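Local coordinates for protein fatty acyl CoA synthetase FADD13 (FATTY-ACYL-CoA SYNTHETASE) (Mycobacterium tuberculosis, PDB 3R44) that belongs to the fatty acyl-CoA synthetases, AMP-binding enzymes of the ANL superfamily with a small separate C-terminal domain, at residues P425-E429 against E440-I444; A457-Q463 against V488-I494. One frame throughout, in Å; residues are numbered along the deposited sequence.

Contact 1 of 2, residues P425-E429 against E440-I444; sequences PAEIE and EVAVI
Two groups grip OE2 of Glu429: the backbone N of Val443, whose hydrogen bond is 2.8 Å long and close to straight at 166°, and the ammonium group of Lys504, which makes a salt bridge. The amide reaches the anti lone pair of OE2, on the side away from OE1. Glu429 gets there with CG anti to its carbonyl carbon (chi1 -69°) and the chain extended beyond, so that CG runs past the strand, 3.7 Å from CG2 of Val443. That valine fills the interface: CB meets CB of Pro425 at 3.8 Å, and CG2 also touches CG2 of Ile428 at 3.7 Å, the two side chains crossing at about a right angle. Val441, two residues earlier on the same face of the strand, presses CG1 against the carbonyl O of Glu429 at 3.4 Å. NZ of Lys504 also hydrogen-bonds to Val443 O, so one lysine ties the helix carboxylate to the strand. Helix 425-432 thus lies against one face of strand 438-448, segments 425-429 and 440-444 running roughly antiparallel (149°), with Val441 and Val443 turned toward the helix; Ala442 and Ile444 face the other way, onto helix 504-511, and strand 454-461 runs alongside.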
ATOM      1  N   PRO A 425      -0.153   8.661 -20.011  1.00 24.02           N
ATOM      2  CA  PRO A 425      -1.118   8.048 -20.907  1.00 23.70           C
ATOM      3  C   PRO A 425      -2.491   8.694 -20.869  1.00 24.10           C
ATOM      4  O   PRO A 425      -3.115   8.780 -21.915  1.00 23.26           O
ATOM      5  CB  PRO A 425      -1.221   6.629 -20.359  1.00 23.22           C
ATOM      6  CG  PRO A 425       0.114   6.354 -19.895  1.00 24.29           C
ATOM      7  CD  PRO A 425       0.485   7.623 -19.187  1.00 24.27           C
ATOM      8  N   ALA A 426      -2.954   9.161 -19.704  1.00 23.92           N
ATOM      9  CA  ALA A 426      -4.304   9.724 -19.572  1.00 26.02           C
ATOM     10  C   ALA A 426      -4.465  10.959 -20.430  1.00 26.87           C
ATOM     11  O   ALA A 426      -5.544  11.229 -20.917  1.00 26.98           O
ATOM     12  CB  ALA A 426      -4.658  10.077 -18.090  1.00 27.76           C
ATOM     13  N   GLU A 427      -3.368  11.678 -20.649  1.00 27.04           N
ATOM     14  CA  GLU A 427      -3.398  12.917 -21.441  1.00 29.52           C
ATOM     15  C   GLU A 427      -3.823  12.587 -22.877  1.00 27.71           C
ATOM     16  O   GLU A 427      -4.630  13.296 -23.487  1.00 28.50           O
ATOM     17  CB  GLU A 427      -2.013  13.588 -21.430  1.00 30.98           C
ATOM     18  CG  GLU A 427      -1.430  13.808 -20.026  1.00 34.51           C
ATOM     19  CD  GLU A 427      -0.060  14.540 -20.054  1.00 40.21           C
ATOM     20  OE1 GLU A 427      -0.084  15.774 -20.322  1.00 39.94           O
ATOM     21  OE2 GLU A 427       1.010  13.894 -19.807  1.00 37.01           O
ATOM     22  N   ILE A 428      -3.332  11.456 -23.361  1.00 24.85           N
ATOM     23  CA  ILE A 428      -3.621  10.966 -24.712  1.00 23.41           C
ATOM     24  C   ILE A 428      -4.972  10.238 -24.700  1.00 23.43           C
ATOM     25  O   ILE A 428      -5.859  10.504 -25.540  1.00 22.89           O
ATOM     26  CB  ILE A 428      -2.495  10.060 -25.237  1.00 22.11           C
ATOM     27  CG1 ILE A 428      -1.167  10.835 -25.283  1.00 23.83           C
ATOM     28  CG2 ILE A 428      -2.884   9.478 -26.609  1.00 20.95           C
ATOM     29  CD1 ILE A 428       0.090   9.925 -25.495  1.00 22.22           C
ATOM     30  N   GLU A 429      -5.147   9.328 -23.755  1.00 22.30           N
ATOM     31  CA  GLU A 429      -6.411   8.592 -23.686  1.00 23.86           C
ATOM     32  C   GLU A 429      -7.649   9.507 -23.661  1.00 26.06           C
ATOM     33  O   GLU A 429      -8.649   9.264 -24.357  1.00 26.29           O
ATOM     34  CB  GLU A 429      -6.419   7.680 -22.474  1.00 23.91           C
ATOM     35  CG  GLU A 429      -5.471   6.511 -22.546  1.00 24.27           C
ATOM     36  CD  GLU A 429      -5.157   5.925 -21.187  1.00 24.45           C
ATOM     37  OE1 GLU A 429      -5.643   6.497 -20.179  1.00 24.90           O
ATOM     38  OE2 GLU A 429      -4.452   4.880 -21.111  1.00 23.20           O
ATOM     39  N   GLU A 440     -13.060   2.526 -26.850  1.00 25.01           N
ATOM     40  CA  GLU A 440     -12.146   2.409 -25.733  1.00 24.28           C
ATOM     41  C   GLU A 440     -10.734   2.717 -26.215  1.00 21.47           C
ATOM     42  O   GLU A 440     -10.394   2.488 -27.388  1.00 20.17           O
ATOM     43  CB  GLU A 440     -12.124   0.991 -25.113  1.00 24.78           C
ATOM     44  CG  GLU A 440     -13.426   0.385 -24.559  1.00 32.56           C
ATOM     45  CD  GLU A 440     -13.303  -1.141 -24.458  1.00 36.90           C
ATOM     46  OE1 GLU A 440     -12.583  -1.636 -23.569  1.00 40.65           O
ATOM     47  OE2 GLU A 440     -13.909  -1.836 -25.288  1.00 42.11           O
ATOM     48  N   VAL A 441      -9.911   3.213 -25.296  1.00 19.76           N
ATOM     49  CA  VAL A 441      -8.475   3.476 -25.585  1.00 17.63           C
ATOM     50  C   VAL A 441      -7.629   3.275 -24.345  1.00 17.17           C
ATOM     51  O   VAL A 441      -8.027   3.655 -23.235  1.00 19.47           O
ATOM     52  CB  VAL A 441      -8.227   4.902 -26.186  1.00 18.09           C
ATOM     53  CG1 VAL A 441      -8.694   5.967 -25.262  1.00 19.90           C
ATOM     54  CG2 VAL A 441      -6.735   5.111 -26.522  1.00 14.48           C
ATOM     55  N   ALA A 442      -6.484   2.643 -24.508  1.00 14.94           N
ATOM     56  CA  ALA A 442      -5.491   2.553 -23.438  1.00 15.85           C
ATOM     57  C   ALA A 442      -4.189   2.879 -24.066  1.00 15.66           C
ATOM     58  O   ALA A 442      -3.882   2.332 -25.122  1.00 17.03           O
ATOM     59  CB  ALA A 442      -5.434   1.157 -22.900  1.00 17.08           C
ATOM     60  N   VAL A 443      -3.353   3.672 -23.380  1.00 16.71           N
ATOM     61  CA  VAL A 443      -2.029   4.061 -23.874  1.00 16.52           C
ATOM     62  C   VAL A 443      -0.958   3.464 -22.960  1.00 16.71           C
ATOM     63  O   VAL A 443      -1.080   3.543 -21.718  1.00 17.56           O
ATOM     64  CB  VAL A 443      -1.874   5.596 -23.991  1.00 16.82           C
ATOM     65  CG1 VAL A 443      -0.384   6.024 -24.258  1.00 18.10           C
ATOM     66  CG2 VAL A 443      -2.809   6.145 -25.100  1.00 17.10           C
ATOM     67  N   ILE A 444       0.025   2.835 -23.587  1.00 17.23           N
ATOM     68  CA  ILE A 444       1.227   2.308 -22.927  1.00 17.91           C
ATOM     69  C   ILE A 444       2.497   2.715 -23.654  1.00 17.46           C
ATOM     70  O   ILE A 444       2.502   3.009 -24.857  1.00 18.19           O
ATOM     71  CB  ILE A 444       1.239   0.763 -22.838  1.00 19.22           C
ATOM     72  CG1 ILE A 444       1.115   0.141 -24.231  1.00 19.12           C
ATOM     73  CG2 ILE A 444       0.139   0.290 -21.887  1.00 21.23           C
ATOM     74  CD1 ILE A 444       1.429  -1.399 -24.276  1.00 20.78           C
TER

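Contact 2 of 2, residues A457-Q463 against V488-I494; sequences AIVVADQ and VIFAEAI
Gln463 lies over Phe490, the two side chains sliding past each other in opposite directions. From CB the glutamine carries CG over one face of the ring, a CH-pi contact 4.1 Å from the centroid and displaced toward the rim. Its chain stays extended (chi2 -178°), which brings CD to 3.5 Å from CB of Phe490. The amide plane is turned to within 16° of the ring plane. At the tip, NE2 is 3.7 Å from CD2 of Phe490, whereas OE1 rests near CB of Phe490, and a water bridges OE1 to OE2 of Glu492. Elsewhere round the ring, CE1 meets CG1 of Val459 and CB of Ala461. The backbones pair as parallel strands: Ile489 N to Ala457 O, Val459 N to Ile489 O and Ala491 N to Val459 O are all hydrogen bonds. Past this ladder a second water accepts from Ala461 N and is also hydrogen-bonded to Ala491 O. Beyond Ala491 the 488-494 segment turns back, and CD1 of Ile494 packs on CG2 of Val460 at 3.7 Å. The pair forms the two strands of a beta-alpha-beta unit joined through helix 468-478. Ala457 and Val459 lean on Ile432 of helix 425-432, while Ile458 and Ile489 on the other face meet Tyr511 of helix 504-511, which Ala491 also touches, and strand 438-448 flanks 454-461.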
ATOM      1  N   ALA A 457      -1.031   4.012 -28.577  1.00 14.15           N
ATOM      2  CA  ALA A 457      -2.477   3.961 -28.262  1.00 13.70           C
ATOM      3  C   ALA A 457      -3.103   2.688 -28.757  1.00 14.41           C
ATOM      4  O   ALA A 457      -3.127   2.429 -29.962  1.00 15.85           O
ATOM      5  CB  ALA A 457      -3.164   5.200 -28.904  1.00 14.82           C
ATOM      6  N   ILE A 458      -3.637   1.893 -27.838  1.00 13.94           N
ATOM      7  CA  ILE A 458      -4.375   0.679 -28.164  1.00 13.98           C
ATOM      8  C   ILE A 458      -5.869   1.052 -28.185  1.00 14.47           C
ATOM      9  O   ILE A 458      -6.450   1.501 -27.173  1.00 15.90           O
ATOM     10  CB  ILE A 458      -4.054  -0.458 -27.194  1.00 13.69           C
ATOM     11  CG1 ILE A 458      -2.528  -0.754 -27.207  1.00 19.25           C
ATOM     12  CG2 ILE A 458      -4.757  -1.686 -27.689  1.00 15.37           C
ATOM     13  CD1 ILE A 458      -1.793  -0.067 -26.251  1.00 24.28           C
ATOM     14  N   VAL A 459      -6.477   0.927 -29.342  1.00 13.88           N
ATOM     15  CA  VAL A 459      -7.769   1.550 -29.570  1.00 14.49           C
ATOM     16  C   VAL A 459      -8.748   0.482 -29.979  1.00 15.55           C
ATOM     17  O   VAL A 459      -8.446  -0.315 -30.877  1.00 16.90           O
ATOM     18  CB  VAL A 459      -7.676   2.620 -30.672  1.00 16.21           C
ATOM     19  CG1 VAL A 459      -9.079   3.117 -30.964  1.00 14.63           C
ATOM     20  CG2 VAL A 459      -6.718   3.792 -30.211  1.00 17.22           C
ATOM     21  N   VAL A 460      -9.916   0.463 -29.359  1.00 16.83           N
ATOM     22  CA  VAL A 460     -11.037  -0.336 -29.823  1.00 17.29           C
ATOM     23  C   VAL A 460     -11.989   0.622 -30.508  1.00 19.13           C
ATOM     24  O   VAL A 460     -12.455   1.617 -29.906  1.00 19.46           O
ATOM     25  CB  VAL A 460     -11.732  -1.095 -28.642  1.00 16.64           C
ATOM     26  CG1 VAL A 460     -12.913  -1.940 -29.125  1.00 18.12           C
ATOM     27  CG2 VAL A 460     -10.725  -1.889 -27.835  1.00 17.31           C
ATOM     28  N   ALA A 461     -12.241   0.392 -31.797  1.00 20.53           N
ATOM     29  CA  ALA A 461     -13.035   1.330 -32.590  1.00 22.62           C
ATOM     30  C   ALA A 461     -13.733   0.627 -33.725  1.00 24.91           C
ATOM     31  O   ALA A 461     -13.387  -0.527 -34.074  1.00 24.46           O
ATOM     32  CB  ALA A 461     -12.167   2.434 -33.163  1.00 23.99           C
ATOM     33  N   ASP A 462     -14.708   1.346 -34.286  1.00 26.54           N
ATOM     34  CA  ASP A 462     -15.294   1.002 -35.574  1.00 28.49           C
ATOM     35  C   ASP A 462     -14.304   1.322 -36.669  1.00 28.24           C
ATOM     36  O   ASP A 462     -14.230   2.442 -37.128  1.00 28.18           O
ATOM     37  CB  ASP A 462     -16.584   1.785 -35.789  1.00 31.03           C
ATOM     38  CG  ASP A 462     -17.260   1.454 -37.096  1.00 34.07           C
ATOM     39  OD1 ASP A 462     -16.704   0.663 -37.922  1.00 33.88           O
ATOM     40  OD2 ASP A 462     -18.392   1.963 -37.257  1.00 41.18           O
ATOM     41  N   GLN A 463     -13.523   0.326 -37.076  1.00 27.98           N
ATOM     42  CA  GLN A 463     -12.485   0.560 -38.081  1.00 29.70           C
ATOM     43  C   GLN A 463     -12.992   0.918 -39.452  1.00 34.11           C
ATOM     44  O   GLN A 463     -12.202   1.366 -40.286  1.00 36.20           O
ATOM     45  CB  GLN A 463     -11.534  -0.626 -38.164  1.00 28.22           C
ATOM     46  CG  GLN A 463     -10.770  -0.782 -36.856  1.00 24.41           C
ATOM     47  CD  GLN A 463      -9.740  -1.937 -36.851  1.00 24.71           C
ATOM     48  OE1 GLN A 463      -9.810  -2.835 -36.026  1.00 26.94           O
ATOM     49  NE2 GLN A 463      -8.817  -1.904 -37.772  1.00 25.88           N
ATOM     50  N   VAL A 488      -0.501   3.813 -33.329  1.00 21.21           N
ATOM     51  CA  VAL A 488      -1.871   3.540 -32.973  1.00 19.66           C
ATOM     52  C   VAL A 488      -2.144   2.070 -33.363  1.00 18.79           C
ATOM     53  O   VAL A 488      -1.895   1.639 -34.522  1.00 18.45           O
ATOM     54  CB  VAL A 488      -2.864   4.496 -33.706  1.00 21.39           C
ATOM     55  CG1 VAL A 488      -4.287   4.022 -33.490  1.00 21.75           C
ATOM     56  CG2 VAL A 488      -2.681   5.974 -33.236  1.00 18.94           C
ATOM     57  N   ILE A 489      -2.673   1.301 -32.432  1.00 16.79           N
ATOM     58  CA  ILE A 489      -2.896  -0.134 -32.632  1.00 17.85           C
ATOM     59  C   ILE A 489      -4.375  -0.392 -32.406  1.00 17.43           C
ATOM     60  O   ILE A 489      -4.837  -0.187 -31.321  1.00 16.27           O
ATOM     61  CB  ILE A 489      -2.076  -0.984 -31.638  1.00 17.13           C
ATOM     62  CG1 ILE A 489      -0.587  -0.872 -31.966  1.00 19.33           C
ATOM     63  CG2 ILE A 489      -2.538  -2.452 -31.598  1.00 19.86           C
ATOM     64  CD1 ILE A 489       0.301  -1.397 -30.863  1.00 19.72           C
ATOM     65  N   PHE A 490      -5.098  -0.823 -33.436  1.00 16.93           N
ATOM     66  CA  PHE A 490      -6.484  -1.207 -33.262  1.00 17.62           C
ATOM     67  C   PHE A 490      -6.510  -2.611 -32.676  1.00 17.93           C
ATOM     68  O   PHE A 490      -5.703  -3.470 -33.044  1.00 17.75           O
ATOM     69  CB  PHE A 490      -7.237  -1.123 -34.576  1.00 19.20           C
ATOM     70  CG  PHE A 490      -7.447   0.279 -35.067  1.00 18.47           C
ATOM     71  CD1 PHE A 490      -8.302   1.133 -34.385  1.00 19.25           C
ATOM     72  CD2 PHE A 490      -6.800   0.746 -36.205  1.00 24.14           C
ATOM     73  CE1 PHE A 490      -8.493   2.442 -34.826  1.00 20.46           C
ATOM     74  CE2 PHE A 490      -7.009   2.072 -36.671  1.00 27.21           C
ATOM     75  CZ  PHE A 490      -7.851   2.904 -35.964  1.00 26.65           C
ATOM     76  N   ALA A 491      -7.414  -2.825 -31.734  1.00 16.62           N
ATOM     77  CA  ALA A 491      -7.608  -4.145 -31.110  1.00 15.67           C
ATOM     78  C   ALA A 491      -9.067  -4.430 -31.092  1.00 16.86           C
ATOM     79  O   ALA A 491      -9.897  -3.497 -31.019  1.00 16.48           O
ATOM     80  CB  ALA A 491      -7.072  -4.133 -29.649  1.00 16.08           C
ATOM     81  N   GLU A 492      -9.420  -5.712 -31.045  1.00 17.90           N
ATOM     82  CA  GLU A 492     -10.807  -6.055 -30.837  1.00 19.06           C
ATOM     83  C   GLU A 492     -11.196  -5.880 -29.362  1.00 19.13           C
ATOM     84  O   GLU A 492     -12.354  -5.732 -29.079  1.00 19.17           O
ATOM     85  CB  GLU A 492     -11.086  -7.513 -31.294  1.00 20.22           C
ATOM     86  CG  GLU A 492     -10.964  -7.687 -32.778  1.00 19.87           C
ATOM     87  CD  GLU A 492     -11.984  -6.862 -33.588  1.00 25.97           C
ATOM     88  OE1 GLU A 492     -13.167  -6.789 -33.153  1.00 28.31           O
ATOM     89  OE2 GLU A 492     -11.583  -6.277 -34.643  1.00 22.82           O
ATOM     90  N   ALA A 493     -10.219  -5.956 -28.452  1.00 18.91           N
ATOM     91  CA  ALA A 493     -10.434  -5.910 -27.016  1.00 19.62           C
ATOM     92  C   ALA A 493      -9.157  -5.511 -26.305  1.00 18.64           C
ATOM     93  O   ALA A 493      -8.058  -5.868 -26.732  1.00 19.91           O
ATOM     94  CB  ALA A 493     -10.905  -7.277 -26.456  1.00 20.90           C
ATOM     95  N   ILE A 494      -9.357  -4.815 -25.195  1.00 18.35           N
ATOM     96  CA  ILE A 494      -8.341  -4.443 -24.245  1.00 19.61           C
ATOM     97  C   ILE A 494      -8.484  -5.341 -22.999  1.00 19.59           C
ATOM     98  O   ILE A 494      -9.597  -5.648 -22.578  1.00 20.30           O
ATOM     99  CB  ILE A 494      -8.517  -2.944 -23.894  1.00 20.85           C
ATOM    100  CG1 ILE A 494      -8.063  -2.124 -25.107  1.00 23.74           C
ATOM    101  CG2 ILE A 494      -7.729  -2.549 -22.648  1.00 22.90           C
ATOM    102  CD1 ILE A 494      -8.643  -0.676 -25.044  1.00 26.96           C
TER
HETATM  103  O   HOH W   1     -11.170  -2.032 -33.033  1.00 16.84           O
HETATM  104  O   HOH W   2     -12.158  -3.517 -34.795  1.00 22.39           O

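Both contacts belong to the C-terminal domain, and their centres lie about 11 Å apart. They come in series along the chain, both segments of contact 1 preceding those of contact 2, and they meet in a three-stranded mixed sheet ordered 438-448, 454-461, 487-490. The middle strand runs antiparallel to the first and parallel to the last. Probable backbone hydrogen bonds from Ile458 N to Ala442 O (2.8 Å) and from Val460 N to Glu440 O join the two contacts directly, and Ile444 packs on Ile458. Contact 1 places a helix on one face of this sheet and contact 2 adds its far strand; together they join a helix and all three strands of this sheet in the C-terminal domain.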